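Local coordinates for protein - conserved hypothetical (Bacillus anthracis, PDB 4LES) that is of unknown function, a conserved Bacillus anthracis protein whose ordered part is a compact, mostly antiparallel beta domain, at residues A[67-72]-A[89-94]; A[119-124]-A[169-174]; A[135-140]-A[191-196]; A[145-150]-A[177-182]. All blocks are in the same frame, centred on the assembly; numbering follows the deposited sequence. Where two conformers were deposited one is given.

Interaction 1: residues A[67-72]-A[89-94]. With PO4 (phosphate ion), chain E.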
loop_
_atom_site.group_PDB
_atom_site.type_symbol
_atom_site.label_atom_id
_atom_site.label_comp_id
_atom_site.label_asym_id
_atom_site.label_seq_id
_atom_site.Cartn_x
_atom_site.Cartn_y
_atom_site.Cartn_z
ATOM N N ILE A 67 7.984 18.457 9.665
ATOM C CA ILE A 67 7.806 17.006 9.609
ATOM C C ILE A 67 7.243 16.602 8.254
ATOM O O ILE A 67 6.102 16.883 7.915
ATOM C CB ILE A 67 6.918 16.487 10.761
ATOM C CG1 ILE A 67 7.465 16.964 12.122
ATOM C CG2 ILE A 67 6.789 14.973 10.708
ATOM C CD1 ILE A 67 8.981 16.846 12.290
ATOM N N LYS A 68 8.084 15.901 7.516
ATOM C CA LYS A 68 7.815 15.495 6.165
ATOM C C LYS A 68 7.143 14.132 6.028
ATOM O O LYS A 68 6.649 13.786 4.949
ATOM C CB LYS A 68 9.172 15.426 5.447
ATOM C CG LYS A 68 10.105 14.391 6.083
ATOM C CD LYS A 68 11.494 14.298 5.478
ATOM C CE LYS A 68 12.188 13.066 6.055
ATOM N NZ LYS A 68 13.648 12.973 5.774
ATOM N N GLU A 69 7.140 13.347 7.100
ATOM C CA GLU A 69 6.632 11.991 7.024
ATOM C C GLU A 69 6.161 11.515 8.407
ATOM O O GLU A 69 6.775 11.843 9.436
ATOM C CB GLU A 69 7.784 11.146 6.453
ATOM C CG GLU A 69 7.583 9.669 6.310
ATOM C CD GLU A 69 8.742 8.994 5.576
ATOM O OE1 GLU A 69 8.917 7.775 5.723
ATOM O OE2 GLU A 69 9.498 9.681 4.877
ATOM N N LYS A 70 5.043 10.808 8.429
ATOM C CA LYS A 70 4.500 10.250 9.655
ATOM C C LYS A 70 4.196 8.793 9.387
ATOM O O LYS A 70 3.506 8.452 8.396
ATOM C CB LYS A 70 3.257 11.007 10.110
ATOM C CG LYS A 70 2.738 10.495 11.441
ATOM C CD LYS A 70 1.704 11.415 12.063
ATOM C CE LYS A 70 1.170 10.781 13.337
ATOM N NZ LYS A 70 -0.063 11.458 13.798
ATOM N N GLU A 71 4.713 7.924 10.251
ATOM C CA GLU A 71 4.604 6.488 10.032
ATOM C C GLU A 71 3.698 5.746 11.018
ATOM O O GLU A 71 3.710 6.040 12.204
ATOM C CB GLU A 71 6.001 5.883 10.058
ATOM C CG GLU A 71 6.984 6.659 9.201
ATOM C CD GLU A 71 8.360 6.024 9.173
ATOM O OE1 GLU A 71 8.431 4.790 9.451
ATOM O OE2 GLU A 71 9.366 6.748 8.862
ATOM N N TYR A 72 2.933 4.771 10.493
ATOM C CA TYR A 72 2.009 3.931 11.283
ATOM C C TYR A 72 2.368 2.450 11.037
ATOM O O TYR A 72 2.107 1.902 9.944
ATOM C CB TYR A 72 0.581 4.193 10.869
ATOM C CG TYR A 72 0.162 5.609 11.019
ATOM C CD1 TYR A 72 0.404 6.526 10.013
ATOM C CD2 TYR A 72 -0.475 6.041 12.155
ATOM C CE1 TYR A 72 0.039 7.844 10.136
ATOM C CE2 TYR A 72 -0.850 7.375 12.304
ATOM C CZ TYR A 72 -0.582 8.272 11.292
ATOM O OH TYR A 72 -0.951 9.607 11.413
ATOM N N ARG A 89 3.518 -1.249 6.921
ATOM C CA ARG A 89 3.257 0.025 7.509
ATOM C C ARG A 89 2.484 0.888 6.567
ATOM O O ARG A 89 2.342 0.569 5.382
ATOM C CB ARG A 89 4.554 0.697 7.893
ATOM C CG ARG A 89 5.559 0.772 6.778
ATOM C CD ARG A 89 6.866 1.487 7.230
ATOM N NE ARG A 89 7.599 1.744 6.004
ATOM C CZ ARG A 89 8.535 2.674 5.804
ATOM N NH1 ARG A 89 8.937 3.486 6.777
ATOM N NH2 ARG A 89 9.074 2.774 4.591
ATOM N N VAL A 90 1.955 1.971 7.125
ATOM C CA VAL A 90 1.242 2.973 6.360
ATOM C C VAL A 90 2.053 4.240 6.600
ATOM O O VAL A 90 2.406 4.525 7.742
ATOM C CB VAL A 90 -0.194 3.162 6.849
ATOM C CG1 VAL A 90 -0.837 4.337 6.146
ATOM C CG2 VAL A 90 -1.001 1.884 6.644
ATOM N N VAL A 91 2.363 4.979 5.543
ATOM C CA VAL A 91 3.173 6.197 5.667
ATOM C C VAL A 91 2.490 7.400 5.036
ATOM O O VAL A 91 2.020 7.328 3.917
ATOM C CB VAL A 91 4.518 6.013 4.958
ATOM C CG1 VAL A 91 5.383 7.267 5.094
ATOM C CG2 VAL A 91 5.242 4.817 5.560
ATOM N N GLU A 92 2.449 8.496 5.777
ATOM C CA GLU A 92 1.872 9.748 5.323
ATOM C C GLU A 92 3.040 10.617 4.941
ATOM O O GLU A 92 3.906 10.901 5.784
ATOM C CB GLU A 92 1.078 10.394 6.472
ATOM C CG GLU A 92 0.505 11.761 6.164
ATOM C CD GLU A 92 -0.236 12.370 7.348
ATOM O OE1 GLU A 92 -0.110 11.870 8.486
ATOM O OE2 GLU A 92 -0.947 13.371 7.132
ATOM N N ARG A 93 3.099 11.029 3.683
ATOM C CA ARG A 93 4.223 11.853 3.225
ATOM C C ARG A 93 3.909 12.907 2.183
ATOM O O ARG A 93 2.886 12.869 1.529
ATOM C CB ARG A 93 5.380 10.965 2.750
ATOM C CG ARG A 93 5.024 9.885 1.758
ATOM C CD ARG A 93 6.073 8.780 1.762
ATOM N NE ARG A 93 7.255 9.132 1.004
ATOM C CZ ARG A 93 8.464 8.602 1.169
ATOM N NH1 ARG A 93 9.455 9.015 0.398
ATOM N NH2 ARG A 93 8.710 7.700 2.102
ATOM N N ASP A 94 4.837 13.847 2.068
ATOM C CA ASP A 94 4.753 15.004 1.148
ATOM C C ASP A 94 5.179 14.730 -0.297
ATOM O O ASP A 94 4.938 15.546 -1.168
ATOM C CB ASP A 94 5.646 16.130 1.683
ATOM C CG ASP A 94 7.130 15.705 1.810
ATOM O OD1 ASP A 94 7.427 14.487 1.943
ATOM O OD2 ASP A 94 8.007 16.592 1.798
HETATM P P PO4 E . 10.984 5.839 4.662
HETATM O O1 PO4 E . 9.575 5.700 4.130
HETATM O O2 PO4 E . 10.981 6.260 6.107
HETATM O O3 PO4 E . 11.650 4.504 4.551
HETATM O O4 PO4 E . 11.731 6.864 3.852
HETATM O O HOH W 1 -1.567 12.129 10.972
#
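An antiparallel beta hairpin, formed by strands 69-79 and 83-96, is paired here near its open end, where Glu69 pairs with Arg93, Lys70 with Glu92, Glu71 with Val91 and Tyr72 with Val90. Lys70 and Tyr72 form hydrogen-bonded pairs with Glu92 and Val90, the straightest bond running from Glu92 N to Lys70 O (2.8 Å, 178°), while Glu69 and Glu71 sit in non-hydrogen-bonded pairs. The two faces differ in chemistry. On the face of Glu69, Glu71, Val91 and Arg93, acids and arginines interleave. A phosphate, probably from the crystallisation liquor, is modelled among them near Arg89 NH2, but it crowds the Glu69 carboxylate and its exact placement is doubtful. Glu71 OE1 meets the edge of the Arg89 guanidinium, 3.0 Å from NH1, in a salt bridge whose hydrogen bond is bent and weak, the two planes being 79° apart; Arg89 NE is paired with Glu116. Glu69 OE2 instead lies over a face of the Arg93 guanidinium, 3.5 Å from NH2, so the attraction is one of charge alone; Arg93 has a further salt bridge to Glu158. Glu69 puts CG trans to its backbone N (chi1 177°), laying it against Val91 CG1. On the other face a water links the two strands: it donates to Glu92 OE1 at 2.9 Å and lies 2.6 Å from Tyr72 OH, in the plane of the ring.

Interaction 2: residues A[119-124]-A[169-174]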
loop_
_atom_site.group_PDB
_atom_site.type_symbol
_atom_site.label_atom_id
_atom_site.label_comp_id
_atom_site.label_asym_id
_atom_site.label_seq_id
_atom_site.Cartn_x
_atom_site.Cartn_y
_atom_site.Cartn_z
ATOM N N GLY A 119 2.314 -10.084 -0.666
ATOM C CA GLY A 119 1.550 -11.323 -0.671
ATOM C C GLY A 119 2.450 -12.498 -0.970
ATOM O O GLY A 119 3.319 -12.400 -1.819
ATOM N N LYS A 120 2.217 -13.606 -0.284
ATOM C CA LYS A 120 2.983 -14.822 -0.447
ATOM C C LYS A 120 2.032 -15.934 -0.871
ATOM O O LYS A 120 1.015 -16.154 -0.242
ATOM C CB LYS A 120 3.641 -15.180 0.889
ATOM C CG LYS A 120 4.583 -16.380 0.908
ATOM C CD LYS A 120 5.164 -16.515 2.322
ATOM C CE LYS A 120 6.528 -17.186 2.382
ATOM N NZ LYS A 120 6.482 -18.658 2.223
ATOM N N ASN A 121 2.363 -16.626 -1.945
ATOM C CA ASN A 121 1.564 -17.728 -2.427
ATOM C C ASN A 121 1.827 -18.849 -1.452
ATOM O O ASN A 121 2.951 -19.319 -1.362
ATOM C CB ASN A 121 2.004 -18.117 -3.845
ATOM C CG ASN A 121 1.298 -19.373 -4.375
ATOM O OD1 ASN A 121 0.420 -19.967 -3.713
ATOM N ND2 ASN A 121 1.694 -19.793 -5.576
ATOM N N ILE A 122 0.808 -19.257 -0.701
ATOM C CA ILE A 122 0.979 -20.329 0.271
ATOM C C ILE A 122 0.430 -21.666 -0.219
ATOM O O ILE A 122 0.292 -22.594 0.566
ATOM C CB ILE A 122 0.326 -19.993 1.620
ATOM C CG1 ILE A 122 -1.140 -19.617 1.423
ATOM C CG2 ILE A 122 1.072 -18.850 2.282
ATOM C CD1 ILE A 122 -1.939 -19.640 2.700
ATOM N N THR A 123 0.128 -21.755 -1.512
ATOM C CA THR A 123 -0.360 -23.004 -2.123
ATOM C C THR A 123 0.849 -23.699 -2.768
ATOM O O THR A 123 1.952 -23.146 -2.816
ATOM C CB THR A 123 -1.471 -22.778 -3.189
ATOM O OG1 THR A 123 -0.938 -22.132 -4.369
ATOM C CG2 THR A 123 -2.618 -21.952 -2.600
ATOM N N SER A 124 0.633 -24.902 -3.273
ATOM C CA SER A 124 1.702 -25.687 -3.879
ATOM C C SER A 124 1.730 -25.536 -5.389
ATOM O O SER A 124 2.498 -26.216 -6.066
ATOM C CB SER A 124 1.521 -27.153 -3.512
ATOM O OG SER A 124 0.215 -27.574 -3.857
ATOM N N LEU A 169 2.642 -15.954 -9.294
ATOM C CA LEU A 169 3.612 -16.154 -8.231
ATOM C C LEU A 169 3.791 -17.624 -8.090
ATOM O O LEU A 169 2.823 -18.381 -8.130
ATOM C CB LEU A 169 3.157 -15.674 -6.875
ATOM C CG LEU A 169 2.904 -14.221 -6.593
ATOM C CD1 LEU A 169 1.645 -13.798 -7.334
ATOM C CD2 LEU A 169 2.753 -14.036 -5.079
ATOM N N LYS A 170 5.022 -18.029 -7.876
ATOM C CA LYS A 170 5.319 -19.417 -7.702
ATOM C C LYS A 170 5.057 -19.826 -6.276
ATOM O O LYS A 170 4.990 -18.970 -5.391
ATOM C CB LYS A 170 6.761 -19.674 -8.093
ATOM C CG LYS A 170 6.960 -19.532 -9.591
ATOM C CD LYS A 170 8.297 -20.080 -10.025
ATOM C CE LYS A 170 8.328 -20.267 -11.525
ATOM N NZ LYS A 170 9.665 -20.758 -11.934
ATOM N N PRO A 171 4.891 -21.138 -6.043
ATOM C CA PRO A 171 4.652 -21.638 -4.690
ATOM C C PRO A 171 5.686 -21.100 -3.705
ATOM O O PRO A 171 6.871 -21.324 -3.890
ATOM C CB PRO A 171 4.795 -23.157 -4.835
ATOM C CG PRO A 171 4.583 -23.443 -6.273
ATOM C CD PRO A 171 4.894 -22.212 -7.055
ATOM N N GLY A 172 5.240 -20.376 -2.682
ATOM C CA GLY A 172 6.146 -19.814 -1.667
ATOM C C GLY A 172 6.754 -18.467 -2.039
ATOM O O GLY A 172 7.464 -17.866 -1.233
ATOM N N GLU A 173 6.464 -17.981 -3.245
ATOM C CA GLU A 173 7.014 -16.711 -3.716
ATOM C C GLU A 173 6.252 -15.513 -3.119
ATOM O O GLU A 173 5.048 -15.572 -2.896
ATOM C CB GLU A 173 6.999 -16.659 -5.249
ATOM C CG GLU A 173 7.789 -15.488 -5.811
ATOM C CD GLU A 173 7.643 -15.308 -7.321
ATOM O OE1 GLU A 173 7.385 -16.302 -8.049
ATOM O OE2 GLU A 173 7.798 -14.141 -7.767
ATOM N N VAL A 174 6.980 -14.433 -2.852
ATOM C CA VAL A 174 6.404 -13.227 -2.271
ATOM C C VAL A 174 6.424 -12.093 -3.295
ATOM O O VAL A 174 7.392 -11.915 -4.009
ATOM C CB VAL A 174 7.181 -12.787 -1.028
ATOM C CG1 VAL A 174 6.501 -11.597 -0.382
ATOM C CG2 VAL A 174 7.290 -13.919 -0.016
#
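One asparagine side chain works in both directions at once: Asn121 reaches across to the 169-174 loop with its amide nitrogen and folds its own chain back with its amide oxygen. Its ND2 donates to Leu169 O at 3.1 Å, approaching from above that carbonyl's plane, and also bonds to Glu125 O. Asn121 OD1 accepts two hydrogen bonds, one from Thr123 N and one, on an in-plane lone pair, from Thr123 OG1. The latter runs 2.6 Å from Thr123 OG1 to Asn121 OD1. With both ends held, rotation of the amide is fixed; chi1 of 174° swings CG away from the backbone N and in over the loop. The Asn121 backbone is bonded too, N to Glu173 O at 3.0 Å and O from Gly172 N at 2.8 Å. Lys120 and Val174 form a non-hydrogen-bonded antiparallel pair, with Lys120 CG resting 3.8 Å from Val174 CG2. Beyond the strand end, the Pro171 ring lies against the chain, its CB 3.5 Å from Thr123 O and its CG as near to Ser124 O. Gly172 has a positive phi (86°), a conformation in which a side chain would press on the preceding carbonyl. The arrangement is an Asx turn at the end of strand 110-121 docked on a type II beta turn, Lys170 to Glu173, that leads into strand 174-184.

Interaction 3: residues A[135-140]-A[191-196]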
loop_
_atom_site.group_PDB
_atom_site.type_symbol
_atom_site.label_atom_id
_atom_site.label_comp_id
_atom_site.label_asym_id
_atom_site.label_seq_id
_atom_site.Cartn_x
_atom_site.Cartn_y
_atom_site.Cartn_z
ATOM N N VAL A 135 -6.109 -4.939 -0.905
ATOM C CA VAL A 135 -5.620 -4.249 0.285
ATOM C C VAL A 135 -6.049 -2.816 0.040
ATOM O O VAL A 135 -5.547 -2.181 -0.872
ATOM C CB VAL A 135 -4.080 -4.337 0.447
ATOM C CG1 VAL A 135 -3.628 -3.523 1.650
ATOM C CG2 VAL A 135 -3.610 -5.786 0.587
ATOM N N ASP A 136 -6.994 -2.315 0.833
ATOM C CA ASP A 136 -7.501 -0.963 0.646
ATOM C C ASP A 136 -7.436 -0.086 1.880
ATOM O O ASP A 136 -7.610 -0.548 2.992
ATOM C CB ASP A 136 -8.951 -1.010 0.250
ATOM C CG ASP A 136 -9.175 -1.712 -1.067
ATOM O OD1 ASP A 136 -8.447 -1.452 -2.046
ATOM O OD2 ASP A 136 -10.086 -2.522 -1.097
ATOM N N LEU A 137 -7.184 1.191 1.625
ATOM C CA LEU A 137 -7.200 2.214 2.617
ATOM C C LEU A 137 -8.652 2.607 2.746
ATOM O O LEU A 137 -9.298 2.922 1.738
ATOM C CB LEU A 137 -6.381 3.407 2.172
ATOM C CG LEU A 137 -6.421 4.585 3.127
ATOM C CD1 LEU A 137 -5.640 4.253 4.402
ATOM C CD2 LEU A 137 -5.850 5.803 2.431
ATOM N N VAL A 138 -9.165 2.609 3.974
ATOM C CA VAL A 138 -10.580 2.916 4.212
ATOM C C VAL A 138 -10.731 3.905 5.342
ATOM O O VAL A 138 -10.005 3.820 6.350
ATOM C CB VAL A 138 -11.368 1.653 4.557
ATOM C CG1 VAL A 138 -12.861 1.951 4.685
ATOM C CG2 VAL A 138 -11.147 0.598 3.492
ATOM N N ASP A 139 -11.651 4.860 5.170
ATOM C CA ASP A 139 -11.876 5.888 6.198
ATOM C C ASP A 139 -13.003 5.481 7.132
ATOM O O ASP A 139 -13.541 4.398 6.995
ATOM C CB ASP A 139 -12.111 7.269 5.564
ATOM C CG ASP A 139 -13.374 7.356 4.720
ATOM O OD1 ASP A 139 -14.344 6.596 4.923
ATOM O OD2 ASP A 139 -13.400 8.246 3.853
ATOM N N GLU A 140 -13.356 6.338 8.087
ATOM C CA GLU A 140 -14.428 6.017 9.041
ATOM C C GLU A 140 -15.833 6.019 8.381
ATOM O O GLU A 140 -16.773 5.482 8.938
ATOM C CB GLU A 140 -14.362 6.939 10.276
ATOM C CG GLU A 140 -14.568 8.414 9.969
ATOM C CD GLU A 140 -14.069 9.359 11.064
ATOM O OE1 GLU A 140 -13.381 8.917 12.011
ATOM O OE2 GLU A 140 -14.352 10.572 10.961
ATOM N N GLY A 191 -9.346 12.144 11.114
ATOM C CA GLY A 191 -10.246 11.002 11.191
ATOM C C GLY A 191 -9.602 9.684 11.548
ATOM O O GLY A 191 -8.370 9.584 11.688
ATOM N N LYS A 192 -10.458 8.675 11.717
ATOM C CA LYS A 192 -10.027 7.297 11.929
ATOM C C LYS A 192 -9.843 6.630 10.555
ATOM O O LYS A 192 -10.650 6.834 9.628
ATOM C CB LYS A 192 -11.035 6.536 12.762
ATOM C CG LYS A 192 -11.181 7.138 14.151
ATOM C CD LYS A 192 -12.170 6.386 15.010
ATOM C CE LYS A 192 -12.239 7.051 16.374
ATOM N NZ LYS A 192 -13.303 6.458 17.224
ATOM N N TRP A 193 -8.771 5.856 10.428
ATOM C CA TRP A 193 -8.438 5.188 9.185
ATOM C C TRP A 193 -8.093 3.734 9.427
ATOM O O TRP A 193 -7.688 3.336 10.520
ATOM C CB TRP A 193 -7.323 5.952 8.450
ATOM C CG TRP A 193 -7.810 7.284 7.969
ATOM C CD1 TRP A 193 -7.996 8.411 8.727
ATOM C CD2 TRP A 193 -8.218 7.626 6.638
ATOM N NE1 TRP A 193 -8.490 9.432 7.948
ATOM C CE2 TRP A 193 -8.634 8.980 6.662
ATOM C CE3 TRP A 193 -8.260 6.925 5.426
ATOM C CZ2 TRP A 193 -9.095 9.650 5.520
ATOM C CZ3 TRP A 193 -8.722 7.589 4.284
ATOM C CH2 TRP A 193 -9.129 8.944 4.342
ATOM N N TYR A 194 -8.292 2.941 8.386
ATOM C CA TYR A 194 -8.119 1.515 8.467
ATOM C C TYR A 194 -7.519 0.957 7.201
ATOM O O TYR A 194 -7.535 1.599 6.133
ATOM C CB TYR A 194 -9.506 0.851 8.628
ATOM C CG TYR A 194 -10.353 1.420 9.734
ATOM C CD1 TYR A 194 -11.077 2.583 9.542
ATOM C CD2 TYR A 194 -10.425 0.795 10.982
ATOM C CE1 TYR A 194 -11.856 3.129 10.570
ATOM C CE2 TYR A 194 -11.216 1.318 12.010
ATOM C CZ TYR A 194 -11.921 2.487 11.797
ATOM O OH TYR A 194 -12.686 3.025 12.790
ATOM N N VAL A 195 -6.971 -0.241 7.322
ATOM C CA VAL A 195 -6.538 -0.999 6.149
ATOM C C VAL A 195 -7.417 -2.256 6.121
ATOM O O VAL A 195 -7.505 -2.977 7.124
ATOM C CB VAL A 195 -5.055 -1.366 6.162
ATOM C CG1 VAL A 195 -4.756 -2.288 4.994
ATOM C CG2 VAL A 195 -4.196 -0.099 6.060
ATOM N N VAL A 196 -8.114 -2.471 4.999
ATOM C CA VAL A 196 -8.983 -3.642 4.849
ATOM C C VAL A 196 -8.345 -4.641 3.882
ATOM O O VAL A 196 -7.984 -4.304 2.739
ATOM C CB VAL A 196 -10.422 -3.270 4.400
ATOM C CG1 VAL A 196 -11.253 -4.516 4.141
ATOM C CG2 VAL A 196 -11.082 -2.400 5.461
#
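Val138 and Tyr194 exchange backbone hydrogen bonds across two antiparallel strands, as do Asp136 and Val196; all four run between 2.8 and 2.9 Å from N to O. A fifth bond, to a side chain, lies past the paired region: Glu140 OE1 accepts from Lys192 N at 2.9 Å, the donor standing above the carboxylate plane. Here chi1 of 63° sets CG between the backbone N and carbonyl carbon, turning the extended acid back toward residues 191-192, at about a right angle to the Lys192 side chain.

Aromatic contacts dominate the face of Leu137, Asp139, Trp193 and Val195. Asp139 CB sits over the six-membered ring of Trp193, 3.6 Å from its centroid and only 10° off the normal, a CH-pi contact, and Leu137 CG comes within 3.8 Å of Trp193 CE3. On the reverse face the Tyr194 ring turns its edge to Val138 O, which is 3.6 Å from CD1. Aliphatic contacts complete the set: Val138 CG2 touches Val196 CG2 at 3.6 Å, and Val135 CG1 meets Val195 CG1 at 3.7 Å.

Strand 193-197 is the middle of a three-stranded sheet, between 135-139 and 201-204. Trp193 and Leu137 face strand 174-184, through Ile183 and Tyr181, while Trp193 NE1 donates to Lys187 O of helix 185-190.

Interaction 4: residues A[145-150]-A[177-182]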
loop_
_atom_site.group_PDB
_atom_site.type_symbol
_atom_site.label_atom_id
_atom_site.label_comp_id
_atom_site.label_asym_id
_atom_site.label_seq_id
_atom_site.Cartn_x
_atom_site.Cartn_y
_atom_site.Cartn_z
ATOM N N TYR A 145 -10.410 3.563 -0.912
ATOM C CA TYR A 145 -9.733 4.324 -1.957
ATOM C C TYR A 145 -9.021 3.464 -2.991
ATOM O O TYR A 145 -8.607 2.328 -2.713
ATOM C CB TYR A 145 -8.791 5.360 -1.329
ATOM C CG TYR A 145 -9.581 6.367 -0.544
ATOM C CD1 TYR A 145 -10.015 6.080 0.744
ATOM C CD2 TYR A 145 -9.945 7.583 -1.105
ATOM C CE1 TYR A 145 -10.772 6.973 1.460
ATOM C CE2 TYR A 145 -10.714 8.489 -0.397
ATOM C CZ TYR A 145 -11.122 8.178 0.885
ATOM O OH TYR A 145 -11.877 9.078 1.611
ATOM N N GLN A 146 -8.897 4.035 -4.183
ATOM C CA GLN A 146 -8.243 3.396 -5.308
ATOM C C GLN A 146 -6.796 3.904 -5.371
ATOM O O GLN A 146 -6.571 5.091 -5.307
ATOM C CB GLN A 146 -8.983 3.782 -6.600
ATOM C CG GLN A 146 -8.643 2.926 -7.802
ATOM C CD GLN A 146 -9.320 1.567 -7.742
ATOM O OE1 GLN A 146 -10.536 1.455 -7.951
ATOM N NE2 GLN A 146 -8.534 0.518 -7.481
ATOM N N SER A 147 -5.826 3.007 -5.498
ATOM C CA SER A 147 -4.419 3.397 -5.541
ATOM C C SER A 147 -4.080 4.217 -6.776
ATOM O O SER A 147 -4.602 3.966 -7.841
ATOM C CB SER A 147 -3.504 2.154 -5.522
ATOM O OG SER A 147 -2.119 2.539 -5.458
ATOM N N ASP A 148 -3.204 5.202 -6.617
ATOM C CA ASP A 148 -2.688 5.984 -7.746
ATOM C C ASP A 148 -1.519 5.168 -8.324
ATOM O O ASP A 148 -0.430 5.115 -7.742
ATOM C CB ASP A 148 -2.228 7.366 -7.259
ATOM C CG ASP A 148 -1.507 8.183 -8.335
ATOM O OD1 ASP A 148 -1.060 7.626 -9.365
ATOM O OD2 ASP A 148 -1.353 9.395 -8.115
ATOM N N VAL A 149 -1.749 4.532 -9.462
ATOM C CA VAL A 149 -0.754 3.661 -10.087
ATOM C C VAL A 149 0.582 4.364 -10.436
ATOM O O VAL A 149 1.640 3.726 -10.372
ATOM C CB VAL A 149 -1.370 2.948 -11.315
ATOM C CG1 VAL A 149 -0.325 2.162 -12.097
ATOM C CG2 VAL A 149 -2.517 2.039 -10.872
ATOM N N TRP A 150 0.545 5.659 -10.771
ATOM C CA TRP A 150 1.776 6.392 -11.123
ATOM C C TRP A 150 2.629 6.669 -9.873
ATOM O O TRP A 150 3.813 6.340 -9.830
ATOM C CB TRP A 150 1.441 7.663 -11.923
ATOM C CG TRP A 150 2.637 8.467 -12.508
ATOM C CD1 TRP A 150 2.687 9.826 -12.680
ATOM C CD2 TRP A 150 3.930 7.967 -12.956
ATOM N NE1 TRP A 150 3.900 10.201 -13.227
ATOM C CE2 TRP A 150 4.682 9.088 -13.396
ATOM C CE3 TRP A 150 4.520 6.693 -13.029
ATOM C CZ2 TRP A 150 5.989 8.968 -13.900
ATOM C CZ3 TRP A 150 5.824 6.580 -13.530
ATOM C CH2 TRP A 150 6.538 7.712 -13.954
ATOM N N GLN A 177 3.217 -5.379 -2.916
ATOM C CA GLN A 177 1.971 -4.768 -3.400
ATOM C C GLN A 177 1.733 -3.454 -2.659
ATOM O O GLN A 177 0.782 -3.292 -1.877
ATOM C CB GLN A 177 0.732 -5.732 -3.406
ATOM C CG GLN A 177 0.493 -6.660 -2.203
ATOM C CD GLN A 177 -0.848 -7.456 -2.258
ATOM O OE1 GLN A 177 -0.941 -8.597 -1.781
ATOM N NE2 GLN A 177 -1.879 -6.850 -2.841
ATOM N N ASN A 178 2.641 -2.512 -2.916
ATOM C CA ASN A 178 2.536 -1.180 -2.343
ATOM C C ASN A 178 1.418 -0.378 -2.996
ATOM O O ASN A 178 1.292 -0.405 -4.195
ATOM C CB ASN A 178 3.869 -0.446 -2.481
ATOM C CG ASN A 178 4.963 -1.097 -1.644
ATOM O OD1 ASN A 178 4.697 -1.654 -0.585
ATOM N ND2 ASN A 178 6.170 -1.063 -2.129
ATOM N N LYS A 179 0.590 0.293 -2.207
ATOM C CA LYS A 179 -0.461 1.153 -2.766
ATOM C C LYS A 179 -0.154 2.579 -2.350
ATOM O O LYS A 179 0.309 2.817 -1.217
ATOM C CB LYS A 179 -1.828 0.844 -2.154
ATOM C CG LYS A 179 -2.190 -0.609 -2.003
ATOM C CD LYS A 179 -2.385 -1.276 -3.327
ATOM C CE LYS A 179 -3.081 -2.605 -3.067
ATOM N NZ LYS A 179 -2.920 -3.543 -4.183
ATOM N N VAL A 180 -0.445 3.529 -3.224
ATOM C CA VAL A 180 -0.244 4.930 -2.906
ATOM C C VAL A 180 -1.505 5.718 -3.219
ATOM O O VAL A 180 -2.005 5.699 -4.350
ATOM C CB VAL A 180 0.970 5.524 -3.656
ATOM C CG1 VAL A 180 1.175 6.984 -3.289
ATOM C CG2 VAL A 180 2.220 4.715 -3.340
ATOM N N TYR A 181 -2.014 6.412 -2.207
ATOM C CA TYR A 181 -3.221 7.218 -2.346
ATOM C C TYR A 181 -2.937 8.695 -2.140
ATOM O O TYR A 181 -1.976 9.075 -1.470
ATOM C CB TYR A 181 -4.267 6.758 -1.329
ATOM C CG TYR A 181 -4.470 5.261 -1.285
ATOM C CD1 TYR A 181 -3.667 4.455 -0.480
ATOM C CD2 TYR A 181 -5.444 4.643 -2.061
ATOM C CE1 TYR A 181 -3.849 3.076 -0.424
ATOM C CE2 TYR A 181 -5.632 3.258 -2.011
ATOM C CZ TYR A 181 -4.820 2.480 -1.195
ATOM O OH TYR A 181 -4.998 1.109 -1.136
ATOM N N VAL A 182 -3.764 9.533 -2.756
ATOM C CA VAL A 182 -3.665 10.969 -2.583
ATOM C C VAL A 182 -4.883 11.334 -1.739
ATOM O O VAL A 182 -6.007 11.202 -2.189
ATOM C CB VAL A 182 -3.636 11.717 -3.931
ATOM C CG1 VAL A 182 -3.737 13.222 -3.717
ATOM C CG2 VAL A 182 -2.355 11.380 -4.682
HETATM O O HOH W 2 -6.667 0.141 -2.871
#
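Tyr181 and Ser147 carry a crossing in which the lead-in to helix 149-158, with Asp148 at its N-cap, meets the outer edge of strand 174-184 of the four-stranded antiparallel sheet, the directions of 145-148 and 179-182 being 94° apart. The Tyr181 ring turns its edge to the incoming chain: Tyr145 O lies near the ring plane, 3.2 Å from CE2, and Tyr145 CB packs 3.5 Å from CD2. The Tyr145 ring itself leads away from the strand, and its OH is bonded to Asp139. With chi1 of -48°, Tyr181 CG stands trans to the carbonyl carbon, which brings the ring alongside residues 145-147.

Ser147 is oriented for a polar role. Its OG lies trans to the backbone N (chi1 -175°) and accepts from Val180 N at 3.0 Å, so a hydroxyl stands in for the carbonyl that a neighbouring strand would supply. The next residue continues the pattern, Asp148 N donating to Val180 O at 2.6 Å, nearly in line with the carbonyl. The Asp148 carboxylate caps the first turn, where OD1 accepts from Ala151 N and, weakly, from Trp150 N, while OD2 passes 4.1 Å from Val182 CG2. At the edge of the Tyr181 ring a water lies 2.9 Å from Tyr145 O and 2.6 Å from Tyr181 OH, in the ring plane.

In the fold
Four contacts illustrate how one small beta domain varies its chemistry with position. Interactions 1, 2 and 4 all reach the four-stranded sheet: interaction 1 pairs neighbouring strands, interaction 2 closes a peripheral end and has the most exposed residues (six of eleven), and interaction 4 lies nearest the chain centre, about 7 Å from it. Interaction 3, with the most buried residues (six of twelve), belongs to the three-stranded sheet, which packs against the larger one where Val195 CG2 meets Val90 CG2 at 3.8 Å. The Asp139 and Tyr145 side chains join interactions 3 and 4. Charge dominates one face of interaction 1, turn-forming bonds interaction 2, apolar and aromatic packing interaction 3, and hydrogen bonds to the backbone edge of Val180 interaction 4.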